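Local coordinates for protein-L-isoaspartate(D-aspartate) O-methyltransferase (Sulfolobus tokodaii, PDB 1VBF) that probably methylates L-isoaspartyl residues of damaged proteins with S-adenosyl-L-methionine as donor, a step toward their repair or degradation, at residues W141-C149 against M161-Q171. Residues are numbered along the deposited sequence; the frame is centred on the assembly and turned at random.
Sequences WATAPTLLC and MILPIGVGRVQ
Ala-144 ties its backbone to the end of strand 159-165 in a single beta bridge with Ile-165. Ala-144 N gives a hydrogen bond to Pro-164 O at 3.0 Å, and Ala-144 O takes one from Gly-166 N at 2.8 Å. A CA-H...O contact from Thr-143 to Pro-164 O adds to the first of these.

One side-chain hydrogen bond crosses as well. With OG1 of Thr-143 anti to the backbone N (chi1 -177°), the hydroxyl reaches Gly-166 O at 2.9 Å, lying in the carbonyl plane on a lone pair. Gln-171 lies across this threonine at about a right angle, its CD 3.6 Å from Thr-143 CG2. Both ends of the Gln-171 amide are bound, which fixes its rotation: NE2 of Gln-171 donates to Gly-168 O at 2.8 Å, with that oxygen nearly in the amide plane, and OE1 accepts from the backbone N of Phe-193. Cut back to an alanine here, the side chain would probably leave Gly-168 O and Phe-193 N without these partners and take the packing off one flank of Thr-143.

The remaining contacts are van der Waals packing. The Pro-164 ring edges up to Ala-142 O through CD, and CG2 of Ile-165 lies against CA of Thr-146. Farther along, the pairs are apolar: Leu-148 CD1 meets Leu-163 CD2 at 4.0 Å, the two side chains crossing obliquely, while the selenium of Met-161 sits 4.3 Å from Leu-147 CD2.

Here the fold also meets a second subunit, whose Pro-145 and Val-167 pack on their counterparts and whose Cys-149 forms the interchain disulfide with Cys-149. The loop that follows strand 135-140 thus folds back onto the end of its parallel neighbour, 159-165, within the Rossmann-like methyltransferase sheet, just ahead of helix 149-154. Val-140 of the former strand packs on Leu-148 and Leu-163, and Tyr-174 of the antiparallel strand 171-177 packs on Leu-163 and Ile-165.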
# COMPACT_ATOMS: atom_id res chain seq x y z
N TRP B 141 -26.79 -0.50 14.82
CA TRP B 141 -25.57 -1.10 15.35
C TRP B 141 -24.68 -1.70 14.29
O TRP B 141 -24.03 -2.73 14.50
CB TRP B 141 -25.90 -2.19 16.39
CG TRP B 141 -26.64 -1.68 17.60
CD1 TRP B 141 -27.96 -1.82 17.86
CD2 TRP B 141 -26.11 -0.87 18.67
NE1 TRP B 141 -28.30 -1.16 19.01
CE2 TRP B 141 -27.19 -0.56 19.53
CE3 TRP B 141 -24.83 -0.37 18.98
CZ2 TRP B 141 -27.04 0.22 20.69
CZ3 TRP B 141 -24.69 0.42 20.15
CH2 TRP B 141 -25.79 0.70 20.98
N ALA B 142 -24.67 -1.08 13.13
CA ALA B 142 -23.83 -1.52 12.03
C ALA B 142 -23.67 -0.35 11.06
O ALA B 142 -24.56 0.50 10.93
CB ALA B 142 -24.42 -2.74 11.35
N THR B 143 -22.53 -0.28 10.40
CA THR B 143 -22.27 0.82 9.49
C THR B 143 -23.04 0.70 8.16
O THR B 143 -23.33 -0.41 7.67
CB THR B 143 -20.72 0.96 9.24
OG1 THR B 143 -20.48 2.09 8.41
CG2 THR B 143 -20.13 -0.28 8.57
N ALA B 144 -23.40 1.86 7.60
CA ALA B 144 -24.12 1.93 6.33
C ALA B 144 -23.33 2.73 5.27
O ALA B 144 -22.46 3.53 5.61
CB ALA B 144 -25.48 2.55 6.54
N PRO B 145 -23.63 2.52 3.98
CA PRO B 145 -22.89 3.27 2.96
C PRO B 145 -23.20 4.76 3.06
O PRO B 145 -22.37 5.60 2.73
CB PRO B 145 -23.39 2.66 1.66
CG PRO B 145 -23.87 1.26 2.08
CD PRO B 145 -24.54 1.54 3.37
N THR B 146 -24.41 5.09 3.50
CA THR B 146 -24.83 6.49 3.65
C THR B 146 -25.87 6.50 4.74
O THR B 146 -26.12 5.48 5.39
CB THR B 146 -25.59 7.04 2.42
OG1 THR B 146 -25.20 6.36 1.24
CG2 THR B 146 -25.31 8.50 2.25
N LEU B 147 -26.50 7.66 4.89
CA LEU B 147 -27.57 7.87 5.84
C LEU B 147 -28.69 6.90 5.45
O LEU B 147 -29.12 6.87 4.30
CB LEU B 147 -28.06 9.30 5.71
CG LEU B 147 -28.59 10.04 6.93
CD1 LEU B 147 -29.53 11.15 6.44
CD2 LEU B 147 -29.33 9.10 7.84
N LEU B 148 -29.15 6.10 6.40
CA LEU B 148 -30.22 5.16 6.13
C LEU B 148 -31.50 5.96 5.96
O LEU B 148 -32.02 6.57 6.88
CB LEU B 148 -30.35 4.16 7.27
CG LEU B 148 -29.19 3.18 7.31
CD1 LEU B 148 -29.20 2.44 8.61
CD2 LEU B 148 -29.29 2.24 6.15
N CYS B 149 -32.00 5.92 4.74
CA CYS B 149 -33.19 6.61 4.30
C CYS B 149 -34.53 6.22 4.95
O CYS B 149 -35.27 7.09 5.38
CB CYS B 149 -33.22 6.44 2.80
SG CYS B 149 -34.64 6.90 1.78
N MSE B 161 -31.36 10.44 15.53
CA MSE B 161 -30.87 9.14 15.09
C MSE B 161 -29.36 9.04 15.24
O MSE B 161 -28.64 10.01 14.98
CB MSE B 161 -31.24 8.86 13.63
CG MSE B 161 -30.67 7.53 13.11
SE MSE B 161 -31.17 7.12 11.24
CE MSE B 161 -31.09 5.22 11.34
N ILE B 162 -28.88 7.88 15.67
CA ILE B 162 -27.46 7.65 15.81
C ILE B 162 -27.08 6.41 15.01
O ILE B 162 -27.69 5.35 15.17
CB ILE B 162 -27.07 7.48 17.30
CG1 ILE B 162 -27.14 8.85 17.97
CG2 ILE B 162 -25.65 6.88 17.46
CD1 ILE B 162 -26.75 8.87 19.42
N LEU B 163 -26.10 6.54 14.11
CA LEU B 163 -25.62 5.41 13.31
C LEU B 163 -24.23 5.64 12.78
O LEU B 163 -23.81 6.78 12.64
CB LEU B 163 -26.50 5.14 12.10
CG LEU B 163 -26.97 6.21 11.10
CD1 LEU B 163 -26.16 7.49 11.13
CD2 LEU B 163 -26.94 5.60 9.73
N PRO B 164 -23.50 4.56 12.47
CA PRO B 164 -22.14 4.63 11.92
C PRO B 164 -22.27 4.67 10.39
O PRO B 164 -22.91 3.81 9.79
CB PRO B 164 -21.49 3.33 12.37
CG PRO B 164 -22.51 2.67 13.27
CD PRO B 164 -23.83 3.17 12.82
N ILE B 165 -21.68 5.69 9.76
CA ILE B 165 -21.72 5.78 8.31
C ILE B 165 -20.32 5.64 7.72
O ILE B 165 -19.38 6.32 8.15
CB ILE B 165 -22.30 7.12 7.82
CG1 ILE B 165 -23.75 7.28 8.29
CG2 ILE B 165 -22.23 7.19 6.28
CD1 ILE B 165 -24.34 8.58 7.85
N GLY B 166 -20.18 4.77 6.74
CA GLY B 166 -18.88 4.63 6.12
C GLY B 166 -18.63 3.33 5.41
O GLY B 166 -19.08 2.27 5.83
N VAL B 167 -17.95 3.44 4.28
CA VAL B 167 -17.53 2.26 3.52
C VAL B 167 -16.12 2.17 4.12
O VAL B 167 -15.67 3.12 4.78
CB VAL B 167 -17.51 2.56 2.00
CG1 VAL B 167 -18.91 2.69 1.49
CG2 VAL B 167 -16.78 3.86 1.72
N GLY B 168 -15.41 1.07 3.97
CA GLY B 168 -14.09 1.06 4.58
C GLY B 168 -14.17 0.57 6.01
O GLY B 168 -15.17 0.80 6.68
N ARG B 169 -13.11 -0.09 6.45
CA ARG B 169 -13.04 -0.71 7.76
C ARG B 169 -13.02 0.19 9.00
O ARG B 169 -12.89 -0.31 10.12
CB ARG B 169 -11.87 -1.69 7.77
CG ARG B 169 -11.26 -1.84 6.38
CD ARG B 169 -11.19 -3.26 5.86
NE ARG B 169 -10.09 -4.01 6.46
CZ ARG B 169 -8.80 -3.69 6.38
NH1 ARG B 169 -8.40 -2.61 5.72
NH2 ARG B 169 -7.89 -4.46 6.97
N VAL B 170 -13.13 1.49 8.83
CA VAL B 170 -13.19 2.41 9.97
C VAL B 170 -14.21 3.47 9.57
O VAL B 170 -14.01 4.14 8.58
CB VAL B 170 -11.85 3.10 10.25
CG1 VAL B 170 -12.02 4.15 11.34
CG2 VAL B 170 -10.86 2.09 10.71
N GLN B 171 -15.28 3.63 10.34
CA GLN B 171 -16.32 4.58 9.97
C GLN B 171 -16.45 5.73 10.94
O GLN B 171 -15.58 5.95 11.77
CB GLN B 171 -17.66 3.86 9.86
CG GLN B 171 -17.62 2.58 9.04
CD GLN B 171 -17.16 1.38 9.84
OE1 GLN B 171 -17.52 1.23 11.00
NE2 GLN B 171 -16.38 0.52 9.22